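Local coordinates for protein glutathione S-transferase (Natrialba magadii ATCC 43099, PDB 6GZF) that is a Xi-class glutathione transferase that probably acts as a glutathionyl-hydroquinone reductase in a haloalkaliphilic archaeon, at residues Pro90-Asp95 with Thr294-Thr299; Leu58-Ala63 with Val85-Pro90; Asn270-Leu275 with Pro314-Glu319; Arg249-Tyr254 with Gln263-Phe268. All coordinates share one frame; numbering follows the deposited sequence.

Interaction 1 of 4, residues Pro90-Asp95 with Thr294-Thr299; sequences PYRAED and TEHYYT
Pro90 meets the last turns of helix 290-299 through its carbonyl and its ring. Pro90 O accepts a 2.8 Å hydrogen bond from His296 ND1, nearly in line with the C=O and only 4° out of the imidazole plane. This fixes the rotation of the histidine ring and implies that its proton, or one of them, is on ND1. Pro90 CG lies 4.0 Å from Glu295 OE1; Glu295 OE2 also forms a salt bridge with Lys103. At Tyr91 the CG stands anti to the backbone N (chi1 178°), and the ring turns one rim to Thr299, whose OG1 is 3.5 Å from Tyr91 CD1 in the ring plane. The hydroxyl of Thr299 is itself hydrogen-bonded to Glu295 O, one turn back. The contact thus lies across the boundary between the thioredoxin-like domain, which supplies the loop after strand 84-87, and the all-helical C-terminal domain of the transferase fold. Arg92 reaches back with its chain extended from CG to NE, placing NE 3.7 Å from His296 CE1 at the imidazole edge, the guanidinium and ring planes 40° apart. The same guanidinium makes a cation-pi contact with Trp97, a predicted glutathione-binding residue whose ring also meets that of His296.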
# COMPACT_ATOMS: atom_id res chain seq x y z
N PRO A 90 4.16 10.35 19.09
CA PRO A 90 3.99 9.39 18.00
C PRO A 90 5.11 9.47 16.97
O PRO A 90 5.42 8.47 16.32
CB PRO A 90 2.64 9.79 17.38
CG PRO A 90 2.39 11.19 17.86
CD PRO A 90 2.99 11.23 19.23
N TYR A 91 5.71 10.65 16.81
CA TYR A 91 6.87 10.79 15.94
C TYR A 91 8.15 10.56 16.74
O TYR A 91 8.28 11.06 17.86
CB TYR A 91 6.91 12.17 15.28
CG TYR A 91 8.12 12.38 14.40
CD1 TYR A 91 8.12 11.99 13.07
CD2 TYR A 91 9.28 12.96 14.90
CE1 TYR A 91 9.23 12.17 12.26
CE2 TYR A 91 10.39 13.15 14.11
CZ TYR A 91 10.36 12.75 12.79
OH TYR A 91 11.47 12.94 11.99
N ARG A 92 9.08 9.81 16.17
CA ARG A 92 10.36 9.56 16.81
C ARG A 92 11.48 9.46 15.78
O ARG A 92 11.23 9.14 14.62
CB ARG A 92 10.30 8.29 17.65
CG ARG A 92 10.02 7.03 16.85
CD ARG A 92 10.49 5.80 17.59
NE ARG A 92 9.96 4.57 17.02
CZ ARG A 92 10.05 3.38 17.62
NH1 ARG A 92 10.65 3.28 18.79
NH2 ARG A 92 9.53 2.31 17.04
N ALA A 93 12.70 9.74 16.21
CA ALA A 93 13.85 9.68 15.32
C ALA A 93 15.09 9.12 16.03
O ALA A 93 15.03 8.07 16.66
CB ALA A 93 14.15 11.05 14.74
N GLU A 94 16.19 9.86 15.94
CA GLU A 94 17.49 9.40 16.41
C GLU A 94 17.55 9.12 17.91
O GLU A 94 18.43 8.41 18.38
CB GLU A 94 18.57 10.41 16.05
CG GLU A 94 18.43 11.02 14.66
CD GLU A 94 17.63 12.31 14.66
OE1 GLU A 94 17.75 13.07 15.64
OE2 GLU A 94 16.90 12.56 13.69
N ASP A 95 16.61 9.69 18.67
CA ASP A 95 16.62 9.54 20.12
C ASP A 95 15.56 8.56 20.61
O ASP A 95 15.40 8.37 21.82
CB ASP A 95 16.40 10.90 20.78
CG ASP A 95 17.52 11.88 20.48
OD1 ASP A 95 18.69 11.46 20.46
OD2 ASP A 95 17.22 13.08 20.26
N THR A 294 -1.49 6.84 12.14
CA THR A 294 -1.11 7.16 10.77
C THR A 294 0.16 8.01 10.71
O THR A 294 0.98 7.85 9.81
CB THR A 294 -2.24 7.90 10.03
OG1 THR A 294 -2.63 9.06 10.77
CG2 THR A 294 -3.44 6.99 9.84
N GLU A 295 0.32 8.91 11.68
CA GLU A 295 1.48 9.80 11.70
C GLU A 295 2.76 9.02 11.98
O GLU A 295 3.80 9.28 11.39
CB GLU A 295 1.30 10.90 12.74
CG GLU A 295 2.45 11.91 12.76
CD GLU A 295 2.34 12.92 13.88
OE1 GLU A 295 1.26 13.01 14.50
OE2 GLU A 295 3.34 13.62 14.15
N HIS A 296 2.67 8.06 12.90
CA HIS A 296 3.83 7.26 13.27
C HIS A 296 4.31 6.39 12.11
O HIS A 296 5.43 6.52 11.65
CB HIS A 296 3.51 6.38 14.48
CG HIS A 296 4.61 5.43 14.85
ND1 HIS A 296 5.72 5.81 15.57
CD2 HIS A 296 4.76 4.11 14.59
CE1 HIS A 296 6.51 4.77 15.74
NE2 HIS A 296 5.95 3.72 15.15
N TYR A 297 3.44 5.50 11.64
CA TYR A 297 3.86 4.50 10.66
C TYR A 297 4.28 5.09 9.32
O TYR A 297 5.12 4.52 8.63
CB TYR A 297 2.74 3.48 10.46
CG TYR A 297 2.61 2.52 11.62
CD1 TYR A 297 1.93 2.88 12.77
CD2 TYR A 297 3.18 1.25 11.56
CE1 TYR A 297 1.81 2.01 13.83
CE2 TYR A 297 3.07 0.38 12.62
CZ TYR A 297 2.38 0.76 13.75
OH TYR A 297 2.27 -0.11 14.81
N TYR A 298 3.71 6.23 8.95
CA TYR A 298 3.99 6.81 7.63
C TYR A 298 5.15 7.80 7.62
O TYR A 298 5.69 8.10 6.55
CB TYR A 298 2.73 7.48 7.07
CG TYR A 298 1.71 6.50 6.52
CD1 TYR A 298 1.91 5.88 5.29
CD2 TYR A 298 0.55 6.20 7.22
CE1 TYR A 298 0.99 4.98 4.79
CE2 TYR A 298 -0.38 5.31 6.72
CZ TYR A 298 -0.16 4.70 5.50
OH TYR A 298 -1.08 3.81 5.00
N THR A 299 5.54 8.31 8.78
CA THR A 299 6.61 9.32 8.83
C THR A 299 7.82 8.92 9.69
O THR A 299 8.81 9.65 9.72
CB THR A 299 6.08 10.67 9.36
OG1 THR A 299 5.88 10.59 10.78
CG2 THR A 299 4.78 11.05 8.68

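Interaction 2 of 4, residues Leu58-Ala63 with Val85-Pro90; sequences LYVSYA and VSVVDP
Leu58 O, Ser86 O and Val60 O each accept a peptide N-H across two parallel strands: Ser86 N to Leu58 O at 2.8 Å, Val60 N to Ser86 O at 3.0 Å and Val88 N to Val60 O at 2.9 Å. The strands are the two parallel arms of the beta-alpha-beta unit 56-60, 65-77, 84-87 of the thioredoxin-like domain. Beyond the last direct bond a water continues the link, accepting from Tyr62 N and donating to Val88 O. Ser61 OG accepts from Ala63 N, an ST turn that bends the chain just before the predicted nucleophile Cys64. On one face of the sheet Tyr59 lies beside Ser86, its CD1 3.8 Å from Ser86 CB; their hydroxyls bond to Asp109 and His110. On the other, Val60 CG2 packs 3.6 Å from Val85 CG2, and helix 65-77 covers Leu58 and Val60. Replacing Tyr62 by an alanine would probably open a gap over both methyls of Val87, which lose the ring that crosses them. The two side chains cross at about a right angle, with Tyr62 CD2 3.5 Å from Val87 CG1 and Tyr62 CE2 3.6 Å from Val87 CG2.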
# COMPACT_ATOMS: atom_id res chain seq x y z
N LEU A 58 2.22 3.96 33.80
CA LEU A 58 2.25 3.31 32.49
C LEU A 58 2.71 4.26 31.38
O LEU A 58 2.22 5.38 31.27
CB LEU A 58 0.87 2.75 32.16
CG LEU A 58 0.67 2.12 30.78
CD1 LEU A 58 1.55 0.88 30.62
CD2 LEU A 58 -0.79 1.77 30.55
N TYR A 59 3.65 3.80 30.56
CA TYR A 59 4.13 4.57 29.42
C TYR A 59 3.66 3.95 28.11
O TYR A 59 3.94 2.78 27.85
CB TYR A 59 5.65 4.67 29.42
CG TYR A 59 6.21 5.46 30.58
CD1 TYR A 59 6.33 6.84 30.51
CD2 TYR A 59 6.63 4.83 31.74
CE1 TYR A 59 6.85 7.57 31.56
CE2 TYR A 59 7.14 5.55 32.80
CZ TYR A 59 7.25 6.92 32.70
OH TYR A 59 7.76 7.64 33.75
N VAL A 60 2.94 4.72 27.30
CA VAL A 60 2.42 4.20 26.04
C VAL A 60 2.55 5.17 24.89
O VAL A 60 2.71 6.38 25.08
CB VAL A 60 0.92 3.82 26.15
CG1 VAL A 60 0.71 2.69 27.15
CG2 VAL A 60 0.09 5.04 26.51
N SER A 61 2.49 4.62 23.68
CA SER A 61 2.23 5.39 22.48
C SER A 61 0.87 4.96 21.96
O SER A 61 0.53 3.78 22.02
CB SER A 61 3.32 5.17 21.42
OG SER A 61 2.94 5.73 20.17
N TYR A 62 0.08 5.90 21.45
CA TYR A 62 -1.23 5.56 20.92
C TYR A 62 -1.11 4.80 19.60
O TYR A 62 -2.06 4.17 19.15
CB TYR A 62 -2.08 6.82 20.71
CG TYR A 62 -2.79 7.30 21.96
CD1 TYR A 62 -3.73 6.50 22.59
CD2 TYR A 62 -2.54 8.56 22.48
CE1 TYR A 62 -4.39 6.94 23.73
CE2 TYR A 62 -3.19 9.00 23.62
CZ TYR A 62 -4.12 8.19 24.23
OH TYR A 62 -4.77 8.63 25.36
N ALA A 63 0.07 4.87 18.99
CA ALA A 63 0.30 4.26 17.69
C ALA A 63 0.70 2.79 17.79
O ALA A 63 0.44 2.00 16.89
CB ALA A 63 1.35 5.04 16.93
N VAL A 85 -0.91 7.25 33.50
CA VAL A 85 -0.36 6.98 32.18
C VAL A 85 0.25 8.22 31.52
O VAL A 85 -0.28 9.33 31.64
CB VAL A 85 -1.44 6.39 31.24
CG1 VAL A 85 -2.63 7.34 31.10
CG2 VAL A 85 -0.86 6.04 29.88
N SER A 86 1.39 8.03 30.86
CA SER A 86 2.01 9.08 30.06
C SER A 86 2.03 8.66 28.59
O SER A 86 2.27 7.49 28.28
CB SER A 86 3.43 9.37 30.54
OG SER A 86 3.42 9.97 31.83
N VAL A 87 1.77 9.61 27.70
CA VAL A 87 1.74 9.32 26.27
C VAL A 87 2.91 9.96 25.54
O VAL A 87 3.05 11.19 25.53
CB VAL A 87 0.43 9.79 25.62
CG1 VAL A 87 0.42 9.44 24.15
CG2 VAL A 87 -0.76 9.16 26.33
N VAL A 88 3.75 9.13 24.93
CA VAL A 88 4.93 9.62 24.23
C VAL A 88 4.58 10.14 22.83
O VAL A 88 3.51 9.87 22.30
CB VAL A 88 6.00 8.52 24.10
CG1 VAL A 88 6.38 7.98 25.47
CG2 VAL A 88 5.49 7.39 23.22
N ASP A 89 5.51 10.90 22.26
CA ASP A 89 5.36 11.46 20.92
C ASP A 89 5.25 10.35 19.88
O ASP A 89 6.13 9.49 19.80
CB ASP A 89 6.55 12.38 20.61
CG ASP A 89 6.32 13.27 19.39
OD1 ASP A 89 5.44 12.97 18.56
OD2 ASP A 89 7.05 14.27 19.25
N PRO A 90 4.16 10.35 19.09
CA PRO A 90 3.99 9.39 18.00
C PRO A 90 5.11 9.47 16.97
O PRO A 90 5.42 8.47 16.32
CB PRO A 90 2.64 9.79 17.38
CG PRO A 90 2.39 11.19 17.86
CD PRO A 90 2.99 11.23 19.23
O HOH W 1 1.20 8.44 21.06

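Interaction 3 of 4, residues Asn270-Leu275 with Pro314-Glu319; sequences NLWPYL and PDLDFE
Leu275, whose side chain meets Phe318, is fixed on its helical turn by a hydrogen bond of 2.8 Å from Leu275 N to Leu271 O, the shortest polar bond within either segment; none crosses between them. The contact itself is mainly apolar and carried by four side chains. Trp272 reaches out from the first turn of helix 271-279 with CG anti to the backbone N (chi1 175°), and the CH2-CZ3 rim of its indole comes up against both Leu316 and Phe318. Trp272 CH2 lies 3.9 Å from Leu316 CD2, and Trp272 CZ3 lies 3.8 Å from Phe318 CE1, which sits at the indole edge near its plane. Beside them Asp317 O is 3.8 Å from Trp272 CZ2. The two aromatic rings meet obliquely, planes 56° apart and centroids separated by 5.7 Å. Leu275 CD2 comes to the edge of the Phe318 ring, 3.8 Å from Phe318 CE1, while Leu316 CB sits above one face of that ring, displaced toward its rim. Phe318 is thereby touched from helix and loop alike, and its ring also stacks on Tyr279. Its carbonyl accepts from Gln280 NE2, just beyond the end of helix 271-279. At the start of that helix Asp222 OD1 accepts from both Asn270 N and Leu271 N. The contact thus lays the tail that follows helix 290-299 against helix 271-279 of the helical C-terminal domain, near the surface, with Leu316 reaching helix 250-254 and Leu275 packing on helix 238-247.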
# COMPACT_ATOMS: atom_id res chain seq x y z
N ASN A 270 -16.95 -11.64 8.45
CA ASN A 270 -17.16 -11.74 9.88
C ASN A 270 -16.17 -10.94 10.73
O ASN A 270 -16.50 -10.52 11.84
CB ASN A 270 -17.12 -13.21 10.31
CG ASN A 270 -18.11 -14.06 9.54
OD1 ASN A 270 -17.77 -15.14 9.05
ND2 ASN A 270 -19.34 -13.58 9.44
N LEU A 271 -14.96 -10.72 10.21
CA LEU A 271 -13.94 -9.99 10.96
C LEU A 271 -14.26 -8.50 11.07
O LEU A 271 -13.97 -7.87 12.09
CB LEU A 271 -12.56 -10.17 10.31
CG LEU A 271 -11.93 -11.56 10.42
CD1 LEU A 271 -10.62 -11.61 9.64
CD2 LEU A 271 -11.71 -11.94 11.87
N TRP A 272 -14.86 -7.95 10.02
CA TRP A 272 -15.21 -6.53 10.00
C TRP A 272 -16.36 -6.17 10.95
O TRP A 272 -16.27 -5.16 11.65
CB TRP A 272 -15.54 -6.09 8.57
CG TRP A 272 -16.04 -4.67 8.43
CD1 TRP A 272 -17.13 -4.26 7.72
CD2 TRP A 272 -15.47 -3.49 9.01
NE1 TRP A 272 -17.28 -2.90 7.83
CE2 TRP A 272 -16.27 -2.40 8.61
CE3 TRP A 272 -14.36 -3.24 9.83
CZ2 TRP A 272 -16.01 -1.09 9.00
CZ3 TRP A 272 -14.10 -1.94 10.22
CH2 TRP A 272 -14.92 -0.88 9.80
N PRO A 273 -17.44 -6.97 10.98
CA PRO A 273 -18.44 -6.67 12.02
C PRO A 273 -17.89 -6.95 13.42
O PRO A 273 -18.30 -6.31 14.39
CB PRO A 273 -19.59 -7.62 11.69
CG PRO A 273 -19.39 -8.00 10.26
CD PRO A 273 -17.91 -8.03 10.07
N TYR A 274 -16.97 -7.91 13.50
CA TYR A 274 -16.29 -8.24 14.75
C TYR A 274 -15.48 -7.04 15.25
O TYR A 274 -15.51 -6.71 16.43
CB TYR A 274 -15.39 -9.46 14.55
CG TYR A 274 -14.44 -9.77 15.68
CD1 TYR A 274 -14.89 -10.43 16.82
CD2 TYR A 274 -13.10 -9.44 15.60
CE1 TYR A 274 -14.02 -10.73 17.86
CE2 TYR A 274 -12.22 -9.74 16.63
CZ TYR A 274 -12.69 -10.38 17.75
OH TYR A 274 -11.82 -10.68 18.78
N LEU A 275 -14.76 -6.40 14.33
CA LEU A 275 -13.96 -5.23 14.65
C LEU A 275 -14.85 -4.06 15.06
O LEU A 275 -14.51 -3.29 15.97
CB LEU A 275 -13.08 -4.84 13.46
CG LEU A 275 -12.24 -3.57 13.60
CD1 LEU A 275 -11.29 -3.68 14.77
CD2 LEU A 275 -11.47 -3.30 12.31
N PRO A 314 -8.94 4.39 3.72
CA PRO A 314 -10.38 4.25 3.51
C PRO A 314 -11.21 5.09 4.47
O PRO A 314 -10.72 5.48 5.53
CB PRO A 314 -10.64 2.76 3.75
CG PRO A 314 -9.30 2.11 3.68
CD PRO A 314 -8.34 3.13 4.19
N ASP A 315 -12.46 5.37 4.10
CA ASP A 315 -13.39 6.03 5.00
C ASP A 315 -14.13 4.97 5.81
O ASP A 315 -15.21 4.52 5.43
CB ASP A 315 -14.38 6.90 4.21
CG ASP A 315 -15.06 7.94 5.08
OD1 ASP A 315 -14.43 8.42 6.04
OD2 ASP A 315 -16.23 8.28 4.80
N LEU A 316 -13.53 4.57 6.93
CA LEU A 316 -14.03 3.46 7.72
C LEU A 316 -15.08 3.89 8.74
O LEU A 316 -14.79 4.67 9.65
CB LEU A 316 -12.88 2.75 8.44
CG LEU A 316 -12.01 1.85 7.56
CD1 LEU A 316 -10.84 1.29 8.37
CD2 LEU A 316 -12.84 0.73 6.96
N ASP A 317 -16.29 3.37 8.58
CA ASP A 317 -17.36 3.64 9.53
C ASP A 317 -17.35 2.61 10.65
O ASP A 317 -18.10 1.64 10.61
CB ASP A 317 -18.72 3.65 8.82
CG ASP A 317 -19.81 4.30 9.66
OD1 ASP A 317 -19.47 5.06 10.59
OD2 ASP A 317 -21.00 4.05 9.38
N PHE A 318 -16.49 2.82 11.64
CA PHE A 318 -16.41 1.94 12.79
C PHE A 318 -17.72 1.93 13.56
O PHE A 318 -18.08 0.94 14.20
CB PHE A 318 -15.26 2.36 13.72
CG PHE A 318 -13.90 2.04 13.18
CD1 PHE A 318 -13.48 0.73 13.03
CD2 PHE A 318 -13.02 3.06 12.85
CE1 PHE A 318 -12.22 0.44 12.54
CE2 PHE A 318 -11.75 2.77 12.36
CZ PHE A 318 -11.36 1.46 12.21
N GLU A 319 -18.44 3.05 13.50
CA GLU A 319 -19.68 3.21 14.25
C GLU A 319 -20.88 2.64 13.50
O GLU A 319 -22.02 2.84 13.91
CB GLU A 319 -19.91 4.69 14.57
CG GLU A 319 -18.73 5.39 15.23
CD GLU A 319 -18.66 5.15 16.73
OE1 GLU A 319 -19.32 4.21 17.23
OE2 GLU A 319 -17.95 5.92 17.42

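Interaction 4 of 4, residues Arg249-Tyr254 with Gln263-Phe268; sequences RFDNVY and QYIREF
Asp251 grips two consecutive peptide N-H groups, those of Ile265 and Arg266, with its two oxygens. Ile265 N gives a 2.9 Å bond to Asp251 OD1 at 166°, and Arg266 N a longer one of 3.2 Å to Asp251 OD2 at 155°. Both oxygens use their syn lone pairs, so the forked grip holds the carboxylate against rotation. The N-H groups belong to a short run, 265-267, with helical backbone angles but without regular helix bonds, in the loop leading to helix 271-279 of the helical domain. Within this loop Tyr264 N donates to Glu267 OE1, which uses its anti lone pair. The same OE1 forms a salt bridge with Arg266 of the second subunit, repeated reciprocally across the dimer, and Tyr264 OH bonds to His255 of that subunit. Packing completes the contact: Ile265 CD1 stands over one face of the Phe250 ring, 4.2 Å from its centroid, a CH-pi contact, with Tyr254 CB over the opposite face. The Tyr264 ring approaches the carboxylate obliquely, CD1 3.5 Å from Asp251 CG. An alanine in place of Asp251 would probably leave both N-H groups without their acceptors and the loop less firmly tied to helix 250-254. Two donated N-H groups would favour a negatively charged carboxylate, so a buried negative charge probably helps to fix the loop that presents Tyr264, Arg266 and Glu267 to the other subunit.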
# COMPACT_ATOMS: atom_id res chain seq x y z
N ARG A 249 -5.57 -1.41 12.96
CA ARG A 249 -4.53 -0.69 12.24
C ARG A 249 -4.28 -1.24 10.84
O ARG A 249 -3.42 -0.75 10.12
CB ARG A 249 -3.22 -0.72 13.04
CG ARG A 249 -3.26 0.06 14.34
CD ARG A 249 -1.98 -0.15 15.14
NE ARG A 249 -1.85 0.83 16.21
CZ ARG A 249 -2.45 0.72 17.40
NH1 ARG A 249 -3.22 -0.32 17.66
NH2 ARG A 249 -2.27 1.66 18.31
N PHE A 250 -5.04 -2.26 10.47
CA PHE A 250 -4.77 -3.01 9.25
C PHE A 250 -5.08 -2.22 7.97
O PHE A 250 -4.23 -2.10 7.09
CB PHE A 250 -5.55 -4.32 9.24
CG PHE A 250 -4.99 -5.37 8.31
CD1 PHE A 250 -5.24 -5.31 6.95
CD2 PHE A 250 -4.22 -6.40 8.80
CE1 PHE A 250 -4.73 -6.27 6.10
CE2 PHE A 250 -3.70 -7.36 7.95
CZ PHE A 250 -3.96 -7.30 6.60
N ASP A 251 -6.30 -1.70 7.88
CA ASP A 251 -6.77 -1.08 6.64
C ASP A 251 -6.25 0.35 6.43
O ASP A 251 -6.29 0.86 5.32
CB ASP A 251 -8.30 -1.08 6.60
CG ASP A 251 -8.86 -2.48 6.41
OD1 ASP A 251 -8.09 -3.45 6.53
OD2 ASP A 251 -10.07 -2.60 6.13
N ASN A 252 -5.78 0.98 7.50
CA ASN A 252 -5.24 2.33 7.39
C ASN A 252 -3.72 2.34 7.26
O ASN A 252 -3.14 3.30 6.75
CB ASN A 252 -5.65 3.17 8.61
CG ASN A 252 -6.96 3.90 8.39
OD1 ASN A 252 -8.03 3.41 8.74
ND2 ASN A 252 -6.89 5.10 7.81
N VAL A 253 -3.07 1.27 7.72
CA VAL A 253 -1.62 1.22 7.75
C VAL A 253 -1.04 -0.06 7.14
O VAL A 253 -0.37 -0.01 6.11
CB VAL A 253 -1.08 1.35 9.19
CG1 VAL A 253 0.42 1.12 9.22
CG2 VAL A 253 -1.43 2.72 9.76
N TYR A 254 -1.31 -1.19 7.78
CA TYR A 254 -0.70 -2.47 7.42
C TYR A 254 -0.93 -2.85 5.96
O TYR A 254 -0.03 -3.36 5.29
CB TYR A 254 -1.23 -3.58 8.32
CG TYR A 254 -0.84 -3.43 9.78
CD1 TYR A 254 0.30 -2.74 10.15
CD2 TYR A 254 -1.63 -3.98 10.78
CE1 TYR A 254 0.65 -2.60 11.48
CE2 TYR A 254 -1.29 -3.85 12.11
CZ TYR A 254 -0.14 -3.15 12.46
OH TYR A 254 0.20 -3.02 13.78
N GLN A 263 -6.34 -8.40 0.93
CA GLN A 263 -7.73 -8.06 1.16
C GLN A 263 -7.89 -7.09 2.34
O GLN A 263 -7.16 -7.17 3.32
CB GLN A 263 -8.56 -9.32 1.42
CG GLN A 263 -10.06 -9.09 1.44
CD GLN A 263 -10.84 -10.35 1.76
OE1 GLN A 263 -10.75 -11.36 1.05
NE2 GLN A 263 -11.62 -10.31 2.84
N TYR A 264 -8.84 -6.17 2.21
CA TYR A 264 -9.24 -5.32 3.32
C TYR A 264 -9.80 -6.18 4.45
O TYR A 264 -10.40 -7.23 4.20
CB TYR A 264 -10.29 -4.30 2.88
CG TYR A 264 -9.75 -3.00 2.34
CD1 TYR A 264 -8.66 -2.37 2.93
CD2 TYR A 264 -10.33 -2.39 1.23
CE1 TYR A 264 -8.17 -1.17 2.43
CE2 TYR A 264 -9.85 -1.20 0.73
CZ TYR A 264 -8.76 -0.60 1.33
OH TYR A 264 -8.28 0.59 0.83
N ILE A 265 -9.61 -5.74 5.69
CA ILE A 265 -10.27 -6.38 6.82
C ILE A 265 -11.78 -6.16 6.69
O ILE A 265 -12.58 -7.03 7.03
CB ILE A 265 -9.76 -5.83 8.17
CG1 ILE A 265 -8.34 -6.33 8.43
CG2 ILE A 265 -10.66 -6.27 9.31
CD1 ILE A 265 -8.22 -7.83 8.55
N ARG A 266 -12.15 -4.99 6.17
CA ARG A 266 -13.56 -4.64 6.00
C ARG A 266 -14.24 -5.47 4.92
O ARG A 266 -15.46 -5.45 4.79
CB ARG A 266 -13.70 -3.15 5.69
CG ARG A 266 -13.39 -2.78 4.25
CD ARG A 266 -13.71 -1.31 3.98
NE ARG A 266 -13.35 -0.91 2.62
CZ ARG A 266 -13.45 0.34 2.17
NH1 ARG A 266 -13.91 1.30 2.96
NH2 ARG A 266 -13.11 0.62 0.92
N GLU A 267 -13.45 -6.20 4.14
CA GLU A 267 -14.00 -7.06 3.09
C GLU A 267 -14.34 -8.45 3.62
O GLU A 267 -15.07 -9.21 2.98
CB GLU A 267 -13.02 -7.17 1.92
CG GLU A 267 -13.00 -5.95 1.02
CD GLU A 267 -12.20 -6.17 -0.25
OE1 GLU A 267 -10.97 -6.37 -0.16
OE2 GLU A 267 -12.81 -6.16 -1.34
N PHE A 268 -13.81 -8.79 4.80
CA PHE A 268 -14.13 -10.06 5.44
C PHE A 268 -15.57 -10.05 5.96
O PHE A 268 -16.03 -9.06 6.52
CB PHE A 268 -13.16 -10.35 6.59
CG PHE A 268 -11.82 -10.87 6.13
CD1 PHE A 268 -11.63 -12.22 5.89
CD2 PHE A 268 -10.76 -10.00 5.95
CE1 PHE A 268 -10.41 -12.70 5.48
CE2 PHE A 268 -9.53 -10.48 5.53
CZ PHE A 268 -9.35 -11.83 5.30

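In the fold
Interactions 2 and 4 are buried, interaction 1 partly so, and interaction 3 lies at the surface. The chemistry follows: 2 is strand pairing by backbone bonds, 4 rests on a buried carboxylate, 1 on a single imidazole bond between domains, and 3 on apolar and aromatic contact. Interactions 1 and 2 share Pro90 and meet again where His296 packs on Ala63. Interaction 4 reaches both, through Asn252 O to Tyr298 OH and through weak hydrogen bonds from Arg249 to the carbonyls of Tyr62 and Ala63. Interactions 3 and 4 are neighbours, Pro314 packing on Asp251 and Tyr264, and Trp272 on Ile265 and Arg266. Tyr297 and Tyr254, of interactions 1 and 4, both bond to Tyr196, a predicted catalytic residue.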